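Local coordinates for protein biuret hydrolase (Pseudomonas sp., PDB 6C62) that hydrolyses 1-carboxybiuret to urea-1,3-dicarboxylate and ammonia, a step in the degradation of the herbicide atrazine, as a member of the amidase family, at residues Gly117-Glu122 with Thr129-Tyr134; Gly33-Phe38 with His141-Ile146; Arg197-Phe202 with Asp207-Leu212; Val113-Leu118 with Gly161-Ser166; Glu382-Asn387 with Arg394-Leu399. All coordinates share one frame; numbering follows the deposited sequence.

Contact 1 of 5, residues Gly117-Glu122 with Thr129-Tyr134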
# COMPACT_ATOMS: atom_id res chain seq x y z
N GLY A 117 31.38 -10.23 0.45
CA GLY A 117 30.43 -9.14 0.14
C GLY A 117 30.96 -8.31 -1.02
O GLY A 117 32.18 -8.10 -1.13
N LEU A 118 30.06 -7.83 -1.86
CA LEU A 118 30.37 -7.16 -3.12
C LEU A 118 29.94 -5.70 -3.18
O LEU A 118 28.89 -5.31 -2.67
CB LEU A 118 29.73 -7.92 -4.30
CG LEU A 118 30.09 -9.39 -4.38
CD1 LEU A 118 29.25 -10.03 -5.44
CD2 LEU A 118 31.57 -9.60 -4.68
N ASN A 119 30.74 -4.93 -3.92
CA ASN A 119 30.55 -3.48 -4.07
C ASN A 119 29.21 -3.17 -4.79
O ASN A 119 28.73 -3.97 -5.61
CB ASN A 119 31.73 -2.88 -4.85
CG ASN A 119 31.88 -1.37 -4.71
OD1 ASN A 119 31.48 -0.76 -3.71
ND2 ASN A 119 32.50 -0.74 -5.76
N MET A 120 28.65 -2.00 -4.48
CA MET A 120 27.39 -1.54 -5.00
C MET A 120 27.31 -0.03 -4.95
O MET A 120 28.03 0.61 -4.20
CB MET A 120 26.22 -2.18 -4.25
CG MET A 120 26.25 -1.93 -2.72
SD MET A 120 24.74 -2.43 -1.85
CE MET A 120 23.55 -1.16 -2.22
N ASP A 121 26.43 0.57 -5.75
CA ASP A 121 26.13 1.99 -5.57
C ASP A 121 25.52 2.17 -4.20
O ASP A 121 24.72 1.33 -3.74
CB ASP A 121 25.15 2.55 -6.58
CG ASP A 121 25.79 2.71 -7.98
OD1 ASP A 121 26.68 3.60 -8.20
OD2 ASP A 121 25.40 1.93 -8.88
N GLU A 122 25.89 3.27 -3.55
CA GLU A 122 25.42 3.51 -2.16
C GLU A 122 23.91 3.47 -2.06
O GLU A 122 23.23 4.14 -2.76
CB GLU A 122 25.92 4.86 -1.64
CG GLU A 122 25.30 5.17 -0.29
CD GLU A 122 25.70 6.50 0.29
OE1 GLU A 122 24.94 7.49 0.01
OE2 GLU A 122 26.69 6.54 1.09
N THR A 129 27.66 1.68 -10.40
CA THR A 129 28.60 1.26 -9.35
C THR A 129 29.89 2.10 -9.40
O THR A 129 31.00 1.57 -9.47
CB THR A 129 28.91 -0.26 -9.38
OG1 THR A 129 27.69 -0.97 -9.58
CG2 THR A 129 29.54 -0.71 -8.03
N GLU A 130 29.70 3.40 -9.46
CA GLU A 130 30.75 4.38 -9.30
C GLU A 130 30.64 4.93 -7.88
O GLU A 130 30.05 5.99 -7.65
CB GLU A 130 30.60 5.46 -10.38
CG GLU A 130 30.91 4.89 -11.78
CD GLU A 130 30.62 5.91 -12.90
OE1 GLU A 130 29.41 6.18 -13.25
OE2 GLU A 130 31.64 6.42 -13.44
N ASN A 131 31.15 4.18 -6.94
CA ASN A 131 30.96 4.45 -5.54
C ASN A 131 32.10 5.38 -5.07
O ASN A 131 33.33 5.01 -5.13
CB ASN A 131 30.95 3.12 -4.77
CG ASN A 131 30.56 3.31 -3.29
OD1 ASN A 131 31.21 4.10 -2.53
ND2 ASN A 131 29.49 2.63 -2.86
N THR A 132 31.75 6.56 -4.58
CA THR A 132 32.77 7.52 -4.11
C THR A 132 33.57 7.00 -2.88
O THR A 132 34.75 7.26 -2.77
CB THR A 132 32.13 8.91 -3.81
OG1 THR A 132 31.52 9.40 -4.98
CG2 THR A 132 33.14 9.97 -3.30
N HIS A 133 32.96 6.25 -1.98
CA HIS A 133 33.60 5.87 -0.75
C HIS A 133 34.53 4.66 -1.02
O HIS A 133 35.67 4.65 -0.53
CB HIS A 133 32.61 5.45 0.32
CG HIS A 133 31.40 6.33 0.45
ND1 HIS A 133 31.48 7.67 0.69
CD2 HIS A 133 30.08 6.02 0.40
CE1 HIS A 133 30.26 8.17 0.77
NE2 HIS A 133 29.39 7.18 0.61
N TYR A 134 34.04 3.66 -1.76
CA TYR A 134 34.73 2.41 -1.96
C TYR A 134 35.47 2.29 -3.30
O TYR A 134 36.15 1.30 -3.52
CB TYR A 134 33.74 1.23 -1.78
CG TYR A 134 33.22 1.21 -0.40
CD1 TYR A 134 34.02 0.84 0.65
CD2 TYR A 134 31.96 1.70 -0.11
CE1 TYR A 134 33.51 0.85 1.97
CE2 TYR A 134 31.49 1.75 1.15
CZ TYR A 134 32.28 1.34 2.20
OH TYR A 134 31.80 1.44 3.48
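OD1 of Asn-131, whose amide nitrogen reaches across to Met-120, accepts two backbone N-H groups. His-133 N lies 2.8 Å from Asn-131 OD1 and in its carbonyl plane. Tyr-134 N comes from above that plane. These bonds make an Asx turn and hold the amide in place. ND2 of Asn-131 then gives a nearly straight bond to Met-120 O, at 2.8 Å, almost end-on to the carbonyl, and a second bond to Gly-87 O. An alanine at this position is likely to leave Met-120 O without this donor and the turn at 131-134 without its acceptor. The segment 117-122 leaves strand 113-118 of the amidase core sheet here. Met-120 and Asp-121 lie near Lys-74 and Ser-150, charge-relay residues by similarity. Thr-129 N donates to Asp-121 OD2 at 2.7 Å, on the syn side but out of the carboxylate plane. A weak bond from Glu-130 N reaches Asp-121 OD1. Glu-122 is extended, with CG anti to its N (chi1 173°). This carries its carboxylate to the ring edge of His-133. His-133 NE2 donates to Glu-122 OE2 at 2.8 Å, from above the carboxylate plane. Thr-129 CG2 lies 3.7 Å from Asn-119 ND2, which bonds to Gly-135 O.

Contact 2 of 5, residues Gly33-Phe38 with His141-Ile146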
# COMPACT_ATOMS: atom_id res chain seq x y z
N GLY A 33 42.38 -6.24 -6.91
CA GLY A 33 42.98 -4.93 -6.81
C GLY A 33 42.49 -4.02 -7.95
O GLY A 33 42.16 -2.86 -7.69
N LEU A 34 42.41 -4.55 -9.19
CA LEU A 34 41.92 -3.78 -10.32
C LEU A 34 40.35 -3.76 -10.48
O LEU A 34 39.75 -2.72 -10.69
CB LEU A 34 42.52 -4.33 -11.58
CG LEU A 34 42.20 -3.56 -12.86
CD1 LEU A 34 42.62 -2.10 -12.81
CD2 LEU A 34 42.90 -4.29 -14.00
N ILE A 35 39.70 -4.91 -10.38
CA ILE A 35 38.25 -5.00 -10.67
C ILE A 35 37.46 -4.31 -9.55
O ILE A 35 36.46 -3.64 -9.81
CB ILE A 35 37.82 -6.46 -10.83
CG1 ILE A 35 38.59 -7.15 -12.00
CG2 ILE A 35 36.31 -6.57 -11.03
CD1 ILE A 35 38.55 -6.38 -13.28
N ASN A 36 37.91 -4.47 -8.31
CA ASN A 36 37.28 -3.89 -7.13
C ASN A 36 35.79 -4.31 -7.00
O ASN A 36 34.93 -3.50 -6.78
CB ASN A 36 37.43 -2.36 -7.13
CG ASN A 36 37.06 -1.73 -5.80
OD1 ASN A 36 37.50 -2.20 -4.78
ND2 ASN A 36 36.30 -0.62 -5.82
N ALA A 37 35.53 -5.60 -7.17
CA ALA A 37 34.20 -6.17 -6.97
C ALA A 37 33.93 -6.50 -5.52
O ALA A 37 32.78 -6.38 -5.11
CB ALA A 37 34.02 -7.41 -7.81
N PHE A 38 34.93 -6.85 -4.72
CA PHE A 38 34.72 -7.25 -3.33
C PHE A 38 34.92 -6.14 -2.31
O PHE A 38 35.88 -5.40 -2.39
CB PHE A 38 35.63 -8.41 -2.93
CG PHE A 38 35.15 -9.75 -3.39
CD1 PHE A 38 35.29 -10.13 -4.70
CD2 PHE A 38 34.55 -10.62 -2.49
CE1 PHE A 38 34.86 -11.38 -5.15
CE2 PHE A 38 34.10 -11.86 -2.89
CZ PHE A 38 34.25 -12.25 -4.26
N HIS A 141 35.81 -6.85 -18.92
CA HIS A 141 36.09 -6.86 -20.38
C HIS A 141 36.81 -5.59 -20.86
O HIS A 141 37.36 -5.58 -21.98
CB HIS A 141 34.81 -7.05 -21.20
CG HIS A 141 34.08 -8.31 -20.85
ND1 HIS A 141 34.65 -9.56 -20.97
CD2 HIS A 141 32.86 -8.51 -20.26
CE1 HIS A 141 33.79 -10.47 -20.55
NE2 HIS A 141 32.70 -9.86 -20.10
N ASP A 142 36.76 -4.52 -20.07
CA ASP A 142 37.50 -3.29 -20.38
C ASP A 142 37.46 -2.43 -19.14
O ASP A 142 36.42 -1.77 -18.84
CB ASP A 142 36.87 -2.60 -21.58
CG ASP A 142 37.53 -1.24 -21.93
OD1 ASP A 142 38.30 -0.68 -21.14
OD2 ASP A 142 37.24 -0.72 -23.03
N THR A 143 38.59 -2.40 -18.43
CA THR A 143 38.62 -1.81 -17.13
C THR A 143 38.54 -0.29 -17.08
O THR A 143 38.43 0.25 -16.00
CB THR A 143 39.78 -2.31 -16.28
OG1 THR A 143 41.00 -1.99 -16.90
CG2 THR A 143 39.71 -3.90 -16.09
N GLY A 144 38.51 0.38 -18.24
CA GLY A 144 38.17 1.80 -18.26
C GLY A 144 36.64 2.05 -18.35
O GLY A 144 36.18 3.18 -18.35
N ARG A 145 35.86 0.97 -18.39
CA ARG A 145 34.39 1.06 -18.54
C ARG A 145 33.66 0.58 -17.27
O ARG A 145 34.19 -0.19 -16.48
CB ARG A 145 33.95 0.28 -19.76
CG ARG A 145 34.51 0.88 -21.07
CD ARG A 145 34.06 0.06 -22.19
NE ARG A 145 34.49 0.54 -23.49
CZ ARG A 145 33.94 1.56 -24.16
NH1 ARG A 145 32.96 2.31 -23.65
NH2 ARG A 145 34.40 1.86 -25.36
N ILE A 146 32.46 1.08 -17.10
CA ILE A 146 31.64 0.69 -15.93
C ILE A 146 31.19 -0.77 -16.00
O ILE A 146 31.00 -1.34 -17.08
CB ILE A 146 30.40 1.59 -15.76
CG1 ILE A 146 29.39 1.39 -16.88
CG2 ILE A 146 30.79 3.05 -15.61
CD1 ILE A 146 28.05 2.06 -16.63
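Thr-143, Leu-34 and Ile-35 carry this contact, and a single methyl group, CG2 of Thr-143, does most of the touching. Leu-34 CD2 lies 3.8 Å from Thr-143 CG2. Ile-35 CD1 lies 3.9 Å from Thr-143 CG2. Both side chains cross the threonine at about a right angle. Ile-35 meets it with CD1, Leu-34 with CD2 and, less closely, CG. The chi1 of Thr-143 (61°) sets CG2 opposite the carbonyl carbon and aims it at the helix end. OG1 of Thr-143 sits on the side of Leu-34, 4.2 Å from Leu-34 CD2. No hydrogen bond joins the two segments; the contact is apolar and small. It lies far from the catalytic residues. Leu-34 lies at the exposed edge. Ile-35 is buried and also packs on Ala-156 of helix 152-159. The loop that presents Thr-143 is braced from within. Gly-144 N donates to Asp-142 OD1 at 3.1 Å. Arg-145 NE forms a salt bridge with Asp-142 OD2, although the hydrogen bond in it is weak. Arg-145 N closes the turn on Asp-142 O at 2.8 Å. The arrangement is a type I beta turn with an Asx turn at Asp-142, packed against the last turn of helix 17-35.

Contact 3 of 5, residues Arg197-Phe202 with Asp207-Leu212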
# COMPACT_ATOMS: atom_id res chain seq x y z
N ARG A 197 14.07 -10.90 3.56
CA ARG A 197 14.43 -10.80 4.97
C ARG A 197 15.97 -10.91 5.20
O ARG A 197 16.66 -11.76 4.65
CB ARG A 197 13.68 -11.89 5.75
CG ARG A 197 13.98 -11.84 7.25
CD ARG A 197 12.92 -12.49 8.08
NE ARG A 197 12.71 -13.91 7.75
CZ ARG A 197 13.21 -14.94 8.43
NH1 ARG A 197 13.99 -14.73 9.46
NH2 ARG A 197 12.89 -16.21 8.11
N GLY A 198 16.45 -9.99 6.04
CA GLY A 198 17.88 -9.83 6.30
C GLY A 198 18.63 -9.07 5.21
O GLY A 198 19.80 -9.31 5.04
N THR A 199 17.95 -8.23 4.43
CA THR A 199 18.61 -7.37 3.47
C THR A 199 18.30 -5.90 3.74
O THR A 199 17.26 -5.53 4.33
CB THR A 199 18.27 -7.70 2.01
OG1 THR A 199 16.89 -7.39 1.73
CG2 THR A 199 18.56 -9.20 1.73
N TYR A 200 19.24 -5.04 3.36
CA TYR A 200 19.04 -3.59 3.54
C TYR A 200 18.17 -3.06 2.37
O TYR A 200 18.54 -3.20 1.19
CB TYR A 200 20.41 -2.88 3.63
CG TYR A 200 20.26 -1.48 4.18
CD1 TYR A 200 19.83 -0.45 3.36
CD2 TYR A 200 20.46 -1.22 5.51
CE1 TYR A 200 19.63 0.81 3.89
CE2 TYR A 200 20.26 0.05 6.06
CZ TYR A 200 19.87 1.07 5.25
OH TYR A 200 19.70 2.37 5.78
N PRO A 201 17.02 -2.48 2.67
CA PRO A 201 16.09 -2.10 1.61
C PRO A 201 16.35 -0.75 0.93
O PRO A 201 17.22 0.05 1.36
CB PRO A 201 14.76 -2.05 2.34
CG PRO A 201 15.12 -1.58 3.68
CD PRO A 201 16.49 -2.15 3.98
N PHE A 202 15.68 -0.57 -0.18
CA PHE A 202 15.78 0.67 -0.96
C PHE A 202 14.35 1.16 -1.15
O PHE A 202 13.98 2.20 -0.58
CB PHE A 202 16.56 0.39 -2.26
CG PHE A 202 16.59 1.51 -3.27
CD1 PHE A 202 16.67 2.87 -2.85
CD2 PHE A 202 16.59 1.21 -4.62
CE1 PHE A 202 16.71 3.90 -3.78
CE2 PHE A 202 16.63 2.26 -5.59
CZ PHE A 202 16.69 3.59 -5.15
N ASP A 207 11.58 -3.39 -4.62
CA ASP A 207 12.83 -4.19 -4.57
C ASP A 207 12.61 -5.65 -4.86
O ASP A 207 11.71 -6.25 -4.28
CB ASP A 207 13.53 -4.16 -3.19
CG ASP A 207 14.04 -2.80 -2.77
OD1 ASP A 207 14.25 -1.92 -3.61
OD2 ASP A 207 14.22 -2.65 -1.49
N HIS A 208 13.46 -6.23 -5.71
CA HIS A 208 13.53 -7.66 -5.98
C HIS A 208 14.97 -8.15 -5.69
O HIS A 208 15.93 -7.39 -5.86
CB HIS A 208 13.36 -7.96 -7.47
CG HIS A 208 12.09 -7.51 -8.11
ND1 HIS A 208 11.82 -6.19 -8.42
CD2 HIS A 208 11.12 -8.25 -8.70
CE1 HIS A 208 10.67 -6.14 -9.10
NE2 HIS A 208 10.24 -7.37 -9.29
N LEU A 209 15.14 -9.42 -5.33
CA LEU A 209 16.46 -10.02 -5.14
C LEU A 209 16.58 -11.20 -6.06
O LEU A 209 15.58 -11.86 -6.39
CB LEU A 209 16.65 -10.51 -3.73
CG LEU A 209 16.47 -9.45 -2.62
CD1 LEU A 209 16.60 -10.16 -1.30
CD2 LEU A 209 17.54 -8.35 -2.79
N GLY A 210 17.80 -11.48 -6.49
CA GLY A 210 18.02 -12.58 -7.43
C GLY A 210 19.48 -12.85 -7.78
O GLY A 210 20.39 -12.09 -7.37
N PRO A 211 19.72 -13.96 -8.47
CA PRO A 211 21.06 -14.40 -8.80
C PRO A 211 21.56 -13.84 -10.13
O PRO A 211 20.76 -13.48 -11.03
CB PRO A 211 20.90 -15.89 -8.90
CG PRO A 211 19.46 -16.06 -9.44
CD PRO A 211 18.68 -14.94 -8.88
N LEU A 212 22.87 -13.73 -10.21
CA LEU A 212 23.60 -13.62 -11.47
C LEU A 212 24.53 -14.82 -11.54
O LEU A 212 24.90 -15.37 -10.51
CB LEU A 212 24.44 -12.35 -11.53
CG LEU A 212 23.72 -11.01 -11.56
CD1 LEU A 212 23.27 -10.64 -10.16
CD2 LEU A 212 24.57 -9.87 -12.11
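Asp-207 turns its carboxylate toward Phe-202 with CG opposite the carbonyl carbon (chi1 -64°), while Leu-209 takes a similar torsion and sends CD1 toward Thr-199. From this position Asp-207 OD2 accepts the backbone N-H of Phe-202, with OD2 2.9 Å from Phe-202 N. The bond is nearly straight, 166° at the hydrogen, and it uses the syn lone pair of OD2. The other oxygen, Asp-207 OD1, lies beside the Phe-202 side chain, 3.5 Å from Phe-202 CB. It has its own partners, Thr-171 OG1 and the backbone N of Val-203. The buried carboxylate is held through both oxygens, which probably restricts its rotation. Its plane lies 17° from that of the Phe-202 ring, although the two side chains cross at about a right angle. Pro-201 adds a lighter touch, with Pro-201 CA 3.7 Å from Asp-207 OD2.

At the other end the contact is apolar. Thr-199 CG2 and Leu-209 CD1 meet tip to tip at 3.7 Å. The hydroxyl of Thr-199 bonds to Arg-196 O. Leu-209 also packs on Leu-103 of helix 102-109. Tyr-200 and Pro-201 also pack on apolar side chains of another protein chain.

Asp-207 thus closes the short loop that precedes strand 208-213 of the core sheet. The Phe-202 side chain is about 6 Å from those of Ser-150 and Ser-174. By similarity these serines belong to the catalytic site of the amidase family, so the closed loop forms part of the surroundings of that site.

Contact 4 of 5, residues Val113-Leu118 with Gly161-Ser166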
# COMPACT_ATOMS: atom_id res chain seq x y z
N VAL A 113 29.23 -22.15 -0.84
CA VAL A 113 30.33 -21.62 -0.02
C VAL A 113 30.52 -20.13 -0.24
O VAL A 113 30.90 -19.66 -1.36
CB VAL A 113 31.64 -22.37 -0.39
CG1 VAL A 113 32.84 -21.77 0.32
CG2 VAL A 113 31.50 -23.85 -0.04
N LEU A 114 30.35 -19.35 0.84
CA LEU A 114 30.32 -17.91 0.73
C LEU A 114 31.71 -17.30 0.82
O LEU A 114 32.40 -17.49 1.83
CB LEU A 114 29.43 -17.32 1.84
CG LEU A 114 29.40 -15.78 1.91
CD1 LEU A 114 28.69 -15.25 0.73
CD2 LEU A 114 28.67 -15.35 3.15
N LEU A 115 32.07 -16.53 -0.20
CA LEU A 115 33.37 -15.89 -0.27
C LEU A 115 33.39 -14.44 0.15
O LEU A 115 34.49 -13.91 0.52
CB LEU A 115 33.93 -16.01 -1.68
CG LEU A 115 34.83 -17.22 -1.89
CD1 LEU A 115 34.32 -18.55 -1.39
CD2 LEU A 115 34.98 -17.31 -3.38
N GLY A 116 32.23 -13.76 0.13
CA GLY A 116 32.14 -12.47 0.79
C GLY A 116 31.13 -11.51 0.19
O GLY A 116 30.14 -11.95 -0.43
N GLY A 117 31.38 -10.23 0.45
CA GLY A 117 30.43 -9.14 0.14
C GLY A 117 30.96 -8.31 -1.02
O GLY A 117 32.18 -8.10 -1.13
N LEU A 118 30.06 -7.83 -1.86
CA LEU A 118 30.37 -7.16 -3.12
C LEU A 118 29.94 -5.70 -3.18
O LEU A 118 28.89 -5.31 -2.67
CB LEU A 118 29.73 -7.92 -4.30
CG LEU A 118 30.09 -9.39 -4.38
CD1 LEU A 118 29.25 -10.03 -5.44
CD2 LEU A 118 31.57 -9.60 -4.68
N GLY A 161 35.73 -14.19 -13.55
CA GLY A 161 36.01 -15.55 -13.13
C GLY A 161 36.28 -15.74 -11.64
O GLY A 161 36.82 -16.76 -11.25
N GLN A 162 35.91 -14.78 -10.78
CA GLN A 162 36.17 -14.90 -9.32
C GLN A 162 35.19 -15.89 -8.67
O GLN A 162 35.60 -16.69 -7.85
CB GLN A 162 36.10 -13.54 -8.61
CG GLN A 162 37.18 -12.53 -9.07
CD GLN A 162 36.88 -11.09 -8.68
OE1 GLN A 162 35.79 -10.81 -8.18
NE2 GLN A 162 37.83 -10.18 -8.87
N VAL A 163 33.91 -15.78 -9.01
CA VAL A 163 32.91 -16.73 -8.59
C VAL A 163 31.96 -17.04 -9.72
O VAL A 163 31.81 -16.24 -10.62
CB VAL A 163 32.07 -16.23 -7.35
CG1 VAL A 163 32.95 -16.14 -6.14
CG2 VAL A 163 31.44 -14.88 -7.60
N PRO A 164 31.35 -18.23 -9.71
CA PRO A 164 30.40 -18.63 -10.72
C PRO A 164 28.93 -18.13 -10.49
O PRO A 164 28.14 -18.18 -11.39
CB PRO A 164 30.43 -20.16 -10.65
CG PRO A 164 30.73 -20.46 -9.21
CD PRO A 164 31.71 -19.36 -8.81
N LEU A 165 28.61 -17.66 -9.27
CA LEU A 165 27.27 -17.28 -8.82
C LEU A 165 27.42 -16.08 -7.92
O LEU A 165 28.34 -16.03 -7.08
CB LEU A 165 26.66 -18.43 -8.04
CG LEU A 165 25.35 -18.19 -7.26
CD1 LEU A 165 24.18 -17.88 -8.20
CD2 LEU A 165 25.00 -19.43 -6.45
N SER A 166 26.54 -15.10 -8.09
CA SER A 166 26.42 -14.07 -7.09
C SER A 166 24.96 -13.70 -6.87
O SER A 166 24.07 -14.11 -7.62
CB SER A 166 27.23 -12.83 -7.46
OG SER A 166 26.75 -12.29 -8.67
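Leu-115 and Val-163 have CA atoms 8.4 Å apart, Leu-118 and Ser-166 8.9 Å, and no hydrogen bond links the two backbones. For Leu-118 and Ser-166 the spacing fits the sheet order, in which strand 70-74 lies between strands 113-118 and 165-170. Their side chains reach across that middle strand. Val-163 lies in the loop leading into strand 165-170. CD2 of Leu-115 meets CG1 of Val-163 at 3.6 Å, and the two side chains slide past each other in opposite directions. Val-163 sets CG1 opposite its carbonyl carbon (chi1 -67°), which turns this methyl to the leucine. Further along, CD1 of Leu-118 lies 4.0 Å from CB of Ser-166. The serine meets the leucine with its carbon, while its hydroxyl bonds to Ser-154 O. Helix 152-159 packs on the same side chains: Leu-118 touches Ser-154 and Val-163 touches Ala-157. After this helix comes a Schellman motif at Gly-161. The side chain of Leu-118 is about 5 Å from that of Lys-74, a charge-relay residue by similarity. All four touching residues are buried. The contact joins strand 113-118 to segment 161-166 by apolar packing without directional bonds, consistent with buried core packing beside the probable catalytic lysine.

Contact 5 of 5, residues Glu382-Asn387 with Arg394-Leu399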
# COMPACT_ATOMS: atom_id res chain seq x y z
N GLU A 382 29.16 11.46 -17.95
CA GLU A 382 28.02 12.21 -17.48
C GLU A 382 26.77 12.13 -18.36
O GLU A 382 25.65 12.18 -17.84
CB GLU A 382 28.41 13.66 -17.26
CG GLU A 382 29.34 13.83 -16.05
CD GLU A 382 28.56 13.77 -14.72
OE1 GLU A 382 27.45 14.33 -14.63
OE2 GLU A 382 29.05 13.11 -13.78
N TRP A 383 27.00 12.10 -19.68
CA TRP A 383 25.92 12.16 -20.67
C TRP A 383 26.12 11.08 -21.71
O TRP A 383 27.23 10.84 -22.10
CB TRP A 383 25.77 13.54 -21.36
CG TRP A 383 25.27 14.57 -20.41
CD1 TRP A 383 23.97 14.74 -19.98
CD2 TRP A 383 26.06 15.52 -19.70
NE1 TRP A 383 23.93 15.74 -19.02
CE2 TRP A 383 25.19 16.23 -18.83
CE3 TRP A 383 27.42 15.82 -19.68
CZ2 TRP A 383 25.66 17.26 -17.96
CZ3 TRP A 383 27.88 16.84 -18.85
CH2 TRP A 383 27.00 17.54 -17.99
N ILE A 384 25.03 10.41 -22.11
CA ILE A 384 25.07 9.47 -23.26
C ILE A 384 24.11 9.90 -24.33
O ILE A 384 23.20 10.68 -24.09
CB ILE A 384 24.73 8.05 -22.83
CG1 ILE A 384 23.30 7.94 -22.28
CG2 ILE A 384 25.75 7.56 -21.78
CD1 ILE A 384 22.82 6.51 -22.21
N GLU A 385 24.30 9.41 -25.54
CA GLU A 385 23.41 9.71 -26.64
C GLU A 385 22.77 8.40 -27.11
O GLU A 385 23.45 7.41 -27.34
CB GLU A 385 24.23 10.38 -27.75
CG GLU A 385 23.69 11.68 -28.35
CD GLU A 385 24.47 12.00 -29.65
OE1 GLU A 385 25.45 12.79 -29.58
OE2 GLU A 385 24.18 11.40 -30.71
N VAL A 386 21.46 8.42 -27.20
CA VAL A 386 20.69 7.25 -27.67
C VAL A 386 19.80 7.68 -28.83
O VAL A 386 18.81 8.45 -28.61
CB VAL A 386 19.81 6.67 -26.55
CG1 VAL A 386 19.20 5.36 -27.05
CG2 VAL A 386 20.62 6.41 -25.29
N ASN A 387 20.15 7.22 -30.03
CA ASN A 387 19.43 7.59 -31.28
C ASN A 387 19.18 9.11 -31.36
O ASN A 387 18.05 9.58 -31.54
CB ASN A 387 18.14 6.81 -31.42
CG ASN A 387 18.35 5.31 -31.32
OD1 ASN A 387 19.27 4.69 -31.93
ND2 ASN A 387 17.51 4.69 -30.52
N ARG A 394 23.72 8.13 -15.77
CA ARG A 394 23.38 7.33 -14.62
C ARG A 394 21.91 6.86 -14.65
O ARG A 394 21.71 5.68 -14.73
CB ARG A 394 23.85 7.96 -13.27
CG ARG A 394 25.40 8.00 -13.23
CD ARG A 394 26.02 8.45 -11.91
NE ARG A 394 25.76 9.87 -11.69
CZ ARG A 394 26.50 10.87 -12.22
NH1 ARG A 394 27.61 10.66 -12.96
NH2 ARG A 394 26.14 12.13 -11.99
N PRO A 395 20.92 7.76 -14.75
CA PRO A 395 19.52 7.26 -14.91
C PRO A 395 19.24 6.52 -16.21
O PRO A 395 18.43 5.59 -16.25
CB PRO A 395 18.70 8.53 -14.88
CG PRO A 395 19.56 9.48 -14.09
CD PRO A 395 20.96 9.21 -14.52
N ALA A 396 19.88 6.94 -17.28
CA ALA A 396 19.58 6.38 -18.61
C ALA A 396 19.82 4.90 -18.77
O ALA A 396 19.16 4.29 -19.63
CB ALA A 396 20.36 7.10 -19.68
N MET A 397 20.81 4.34 -18.04
CA MET A 397 21.12 2.91 -18.14
C MET A 397 19.86 2.04 -17.87
O MET A 397 19.79 0.91 -18.33
CB MET A 397 22.25 2.52 -17.18
CG MET A 397 23.68 2.95 -17.59
SD MET A 397 24.14 2.36 -19.25
CE MET A 397 23.88 3.88 -20.09
N GLY A 398 18.89 2.56 -17.10
CA GLY A 398 17.66 1.78 -16.77
C GLY A 398 16.41 2.08 -17.57
O GLY A 398 15.31 1.66 -17.21
N LEU A 399 16.55 2.84 -18.64
CA LEU A 399 15.39 3.20 -19.47
C LEU A 399 14.50 2.00 -19.90
O LEU A 399 13.27 2.11 -19.97
CB LEU A 399 15.89 3.95 -20.74
CG LEU A 399 16.26 5.44 -20.59
CD1 LEU A 399 16.95 5.94 -21.85
CD2 LEU A 399 15.07 6.34 -20.29
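Glu-382 and Arg-394 form a salt bridge, with Arg-394 NH1 donating to Glu-382 OE2 at 3.0 Å. The bond is almost straight, 170° at the hydrogen. The oxygen lies at the edge of the guanidinium group and in its plane. The donor stands well above the carboxylate plane of Glu-382. The two flat groups are turned 58° from each other, so they do not pair side by side. OE1 of Glu-382 stays 3.7 Å from Arg-394 NH2. Both chains bend to meet. Glu-382 leaves its backbone away from the other segment and folds back at chi2 (-78°), and Arg-394 bends at chi3. A lysine in place of Glu-382 would probably leave Arg-394 without its carboxylate and set two positive charges near each other. CB of Glu-382 also rests over one face of the Trp-383 ring, offset toward its rim. Segment 382-387 holds the first arm of a beta hairpin: strand 383-386 pairs antiparallel with strand 389-392, which runs directly into the short helix 393-396. Glu-382 and Cys-393 share a backbone bond, which keeps the salt bridge next to the hairpin base. Further in, the packing is apolar. Ile-384 points toward the helix and its CD1 lies 3.6 Å from Ala-396 CB. Ile-384 CD1 is 3.5 Å from Met-397 CE. Met-397 starts out away from the strand, but bends at chi2 and chi3 bring its methyl back to Ile-384. Met-397 also touches Phe-127 and Ile-374. From Ala-396 the chain makes a type I turn to Leu-399.

Contacts 1, 3 and 4 reach the same core sheet and are buried. Contacts 1 and 4 share strand 113-118: contact 4 is apolar across the sheet, while contact 1 is polar where the chain leaves the strand. Contact 3 joins contact 4 through neighbouring strands 208-213 and 165-170. Contacts 1, 3 and 4 all come close to residues that are catalytic by similarity; in 1 and 3 carboxylates accept backbone N-H groups. Contact 2 is partly exposed and apolar across its segments. It touches contact 1, where Ala-37 O probably accepts from Asn-119 N. Contact 5 lies away from the core sheet and meets contact 1 lightly, through packing of Glu-130 on Arg-394. It pairs a partly exposed salt bridge with buried apolar packing.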